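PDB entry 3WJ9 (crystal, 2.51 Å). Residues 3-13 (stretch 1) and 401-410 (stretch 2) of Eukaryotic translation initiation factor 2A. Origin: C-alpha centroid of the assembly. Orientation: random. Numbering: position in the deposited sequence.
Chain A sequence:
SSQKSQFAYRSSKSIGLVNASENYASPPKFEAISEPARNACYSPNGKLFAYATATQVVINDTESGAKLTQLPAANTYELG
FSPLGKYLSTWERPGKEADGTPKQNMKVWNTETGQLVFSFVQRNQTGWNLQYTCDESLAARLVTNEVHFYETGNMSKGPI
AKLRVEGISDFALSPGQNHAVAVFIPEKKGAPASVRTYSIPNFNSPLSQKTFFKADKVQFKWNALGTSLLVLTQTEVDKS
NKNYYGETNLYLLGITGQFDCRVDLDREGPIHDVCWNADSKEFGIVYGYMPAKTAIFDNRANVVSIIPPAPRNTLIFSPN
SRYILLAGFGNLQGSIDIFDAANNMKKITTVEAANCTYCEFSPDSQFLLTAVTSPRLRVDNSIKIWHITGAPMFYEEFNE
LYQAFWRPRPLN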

# COMPACT_ATOMS: atom_id res chain seq x y z
N GLN A 3 14.70 2.42 -18.46
CA GLN A 3 15.14 3.72 -18.94
C GLN A 3 15.95 4.43 -17.85
O GLN A 3 17.14 4.20 -17.69
CB GLN A 3 13.95 4.58 -19.35
CG GLN A 3 12.66 4.26 -18.61
CD GLN A 3 11.44 4.92 -19.22
OE1 GLN A 3 11.55 5.89 -19.97
NE2 GLN A 3 10.26 4.41 -18.89
N LYS A 4 15.28 5.32 -17.13
CA LYS A 4 15.85 5.98 -15.98
C LYS A 4 15.34 5.34 -14.69
O LYS A 4 14.15 5.06 -14.56
CB LYS A 4 15.52 7.48 -16.01
CG LYS A 4 14.03 7.76 -16.14
CD LYS A 4 13.72 9.24 -16.24
CE LYS A 4 14.18 9.82 -17.57
NZ LYS A 4 13.79 11.25 -17.71
N SER A 5 16.23 5.10 -13.74
CA SER A 5 15.83 4.52 -12.46
C SER A 5 15.43 5.62 -11.48
O SER A 5 16.15 5.90 -10.53
CB SER A 5 16.96 3.67 -11.88
OG SER A 5 17.50 2.78 -12.84
N GLN A 6 14.27 6.23 -11.71
CA GLN A 6 13.87 7.41 -10.94
C GLN A 6 13.23 7.05 -9.60
O GLN A 6 12.48 6.09 -9.48
CB GLN A 6 12.89 8.28 -11.75
CG GLN A 6 12.51 9.59 -11.04
CD GLN A 6 11.45 10.39 -11.78
OE1 GLN A 6 10.60 11.03 -11.16
NE2 GLN A 6 11.50 10.36 -13.11
N PHE A 7 13.57 7.85 -8.59
CA PHE A 7 12.90 7.79 -7.29
C PHE A 7 12.62 9.22 -6.82
O PHE A 7 13.16 10.17 -7.36
CB PHE A 7 13.75 7.04 -6.27
CG PHE A 7 15.07 7.70 -5.97
CD1 PHE A 7 16.20 7.38 -6.70
CD2 PHE A 7 15.19 8.63 -4.95
CE1 PHE A 7 17.42 7.97 -6.43
CE2 PHE A 7 16.40 9.23 -4.67
CZ PHE A 7 17.52 8.90 -5.41
N ALA A 8 11.76 9.35 -5.82
CA ALA A 8 11.46 10.66 -5.25
C ALA A 8 11.99 10.76 -3.83
O ALA A 8 12.21 9.75 -3.17
CB ALA A 8 9.96 10.92 -5.27
N TYR A 9 12.20 11.99 -3.36
CA TYR A 9 12.63 12.20 -1.99
C TYR A 9 11.98 13.46 -1.43
O TYR A 9 11.72 14.41 -2.17
CB TYR A 9 14.15 12.30 -1.89
CG TYR A 9 14.73 13.60 -2.43
CD1 TYR A 9 15.05 13.74 -3.77
CD2 TYR A 9 14.95 14.68 -1.58
CE1 TYR A 9 15.57 14.92 -4.26
CE2 TYR A 9 15.47 15.87 -2.07
CZ TYR A 9 15.78 15.98 -3.41
OH TYR A 9 16.30 17.16 -3.89
N ARG A 10 11.74 13.46 -0.13
CA ARG A 10 11.25 14.65 0.55
C ARG A 10 11.86 14.75 1.94
O ARG A 10 11.53 13.97 2.83
CB ARG A 10 9.72 14.64 0.65
CG ARG A 10 9.15 15.89 1.30
CD ARG A 10 7.64 15.82 1.41
NE ARG A 10 7.21 14.73 2.28
CZ ARG A 10 7.03 14.85 3.59
NH1 ARG A 10 7.25 16.01 4.19
NH2 ARG A 10 6.64 13.80 4.30
N SER A 11 12.78 15.69 2.11
CA SER A 11 13.38 15.93 3.41
C SER A 11 12.80 17.21 4.00
O SER A 11 12.10 17.95 3.32
CB SER A 11 14.90 16.02 3.30
OG SER A 11 15.29 17.11 2.48
N SER A 12 13.11 17.47 5.27
CA SER A 12 12.67 18.69 5.93
C SER A 12 13.20 19.92 5.22
O SER A 12 12.70 21.03 5.41
CB SER A 12 13.12 18.70 7.39
OG SER A 12 14.53 18.71 7.49
N LYS A 13 14.22 19.71 4.40
CA LYS A 13 14.94 20.79 3.76
C LYS A 13 14.55 20.97 2.30
O LYS A 13 14.50 22.09 1.79
CB LYS A 13 16.44 20.53 3.89
CG LYS A 13 17.27 20.75 2.65
CD LYS A 13 18.70 20.93 3.09
CE LYS A 13 19.67 21.04 1.94
NZ LYS A 13 21.02 20.77 2.49
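Stretch 2, residues 401-410: LYQAFWRPRP

Stretch 2 lies against stretch 1 as an antiparallel β-strand partner, joining residues near the two ends of the chain through a backbone ladder broken by one bulge. Strands 6-11 and 401-406 run at 171° between their N-to-C directions, their axes approaching to 4.5 Å, and the contact buries 895 Å². The ladder opens with Arg407 N donating to Gln6 O (2.8 Å). Ala8 and Phe405 form a hydrogen-bonded pair, Ala8 N to Phe405 O at 2.7 Å and Phe405 N to Ala8 O at 3.1 Å; Arg10 N then donates to Gln403 O (2.9 Å). At the bulge the register slips by one: Arg10 O accepts from Tyr402 N (2.9 Å) and weakly from Gln403 N (3.3 Å), so Ser11 pairs with Leu401, CA to CA 4.0 Å. Tyr402, with phi/psi of -106/-51°, departs from extended geometry here and points its CB toward stretch 1. Ala8, Arg10, Gln403 and Phe405 share one face of the sheet, where Ala8 CB packs 3.6 Å from Phe405 CE1 and Arg10 NH2 donates almost linearly to Gln403 OE1 (3.0 Å). Tyr9 and Ala404 occupy the other face. Phe7 and Trp406 diverge at CB, yet the edge of the Phe7 ring meets the face of Trp406. A water donates to Gln6 O (2.9 Å) and Arg407 O (2.7 Å), linking the two stretches where the ladder begins.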

# COMPACT_ATOMS: atom_id res chain seq x y z
N LEU A 401 15.02 13.44 6.97
CA LEU A 401 14.39 12.90 5.77
C LEU A 401 13.04 12.29 6.12
O LEU A 401 12.89 11.63 7.15
CB LEU A 401 15.29 11.86 5.11
CG LEU A 401 14.70 11.11 3.91
CD1 LEU A 401 14.56 12.04 2.71
CD2 LEU A 401 15.54 9.90 3.56
N TYR A 402 12.05 12.50 5.26
CA TYR A 402 10.69 12.06 5.55
C TYR A 402 10.28 10.83 4.74
O TYR A 402 9.81 9.85 5.30
CB TYR A 402 9.72 13.22 5.32
CG TYR A 402 9.94 14.36 6.29
CD1 TYR A 402 10.21 14.10 7.62
CD2 TYR A 402 9.87 15.68 5.87
CE1 TYR A 402 10.41 15.13 8.52
CE2 TYR A 402 10.07 16.72 6.77
CZ TYR A 402 10.34 16.43 8.09
OH TYR A 402 10.54 17.45 9.00
N GLN A 403 10.47 10.88 3.42
CA GLN A 403 10.19 9.73 2.58
C GLN A 403 11.08 9.69 1.35
O GLN A 403 11.62 10.71 0.92
CB GLN A 403 8.72 9.69 2.15
CG GLN A 403 8.16 11.02 1.63
CD GLN A 403 6.66 11.15 1.83
OE1 GLN A 403 6.15 11.15 2.95
NE2 GLN A 403 5.94 11.27 0.72
N ALA A 404 11.22 8.50 0.79
CA ALA A 404 12.03 8.26 -0.39
C ALA A 404 11.57 6.96 -1.04
O ALA A 404 11.60 5.91 -0.41
CB ALA A 404 13.51 8.18 -0.03
N PHE A 405 11.13 7.03 -2.29
CA PHE A 405 10.52 5.87 -2.94
C PHE A 405 10.72 5.87 -4.45
O PHE A 405 10.79 6.92 -5.08
CB PHE A 405 9.02 5.82 -2.61
CG PHE A 405 8.36 7.17 -2.58
CD1 PHE A 405 7.97 7.79 -3.75
CD2 PHE A 405 8.12 7.81 -1.38
CE1 PHE A 405 7.36 9.03 -3.73
CE2 PHE A 405 7.50 9.05 -1.35
CZ PHE A 405 7.12 9.67 -2.52
N TRP A 406 10.80 4.67 -5.01
CA TRP A 406 10.93 4.48 -6.46
C TRP A 406 9.72 5.00 -7.22
O TRP A 406 8.60 4.99 -6.70
CB TRP A 406 11.13 3.00 -6.79
CG TRP A 406 12.42 2.42 -6.32
CD1 TRP A 406 12.59 1.50 -5.33
CD2 TRP A 406 13.72 2.70 -6.84
NE1 TRP A 406 13.92 1.19 -5.20
CE2 TRP A 406 14.64 1.92 -6.11
CE3 TRP A 406 14.20 3.55 -7.84
CZ2 TRP A 406 16.01 1.96 -6.35
CZ3 TRP A 406 15.56 3.58 -8.08
CH2 TRP A 406 16.45 2.79 -7.34
N ARG A 407 9.95 5.43 -8.46
CA ARG A 407 8.86 5.71 -9.37
C ARG A 407 8.44 4.40 -10.04
O ARG A 407 9.18 3.86 -10.85
CB ARG A 407 9.27 6.74 -10.43
CG ARG A 407 8.20 7.01 -11.47
CD ARG A 407 8.79 7.65 -12.70
NE ARG A 407 9.80 6.80 -13.32
CZ ARG A 407 10.39 7.07 -14.48
NH1 ARG A 407 10.08 8.17 -15.15
NH2 ARG A 407 11.30 6.24 -14.98
N PRO A 408 7.25 3.90 -9.69
CA PRO A 408 6.79 2.58 -10.14
C PRO A 408 6.53 2.50 -11.64
O PRO A 408 5.88 3.39 -12.19
CB PRO A 408 5.49 2.38 -9.36
CG PRO A 408 5.00 3.76 -9.10
CD PRO A 408 6.23 4.59 -8.88
N ARG A 409 7.04 1.46 -12.28
CA ARG A 409 6.79 1.23 -13.70
C ARG A 409 6.15 -0.15 -13.89
O ARG A 409 6.49 -1.09 -13.18
CB ARG A 409 8.08 1.32 -14.52
CG ARG A 409 8.99 2.49 -14.16
CD ARG A 409 8.28 3.83 -14.19
NE ARG A 409 7.88 4.23 -15.53
CZ ARG A 409 7.16 5.32 -15.79
NH1 ARG A 409 6.75 6.10 -14.80
NH2 ARG A 409 6.83 5.62 -17.04
N PRO A 410 5.23 -0.27 -14.86
CA PRO A 410 4.51 -1.52 -15.12
C PRO A 410 5.09 -2.35 -16.26
O PRO A 410 5.26 -1.85 -17.37
CB PRO A 410 3.10 -1.04 -15.48
CG PRO A 410 3.30 0.37 -16.03
CD PRO A 410 4.72 0.82 -15.71
O HOH W 1 11.79 4.11 -11.43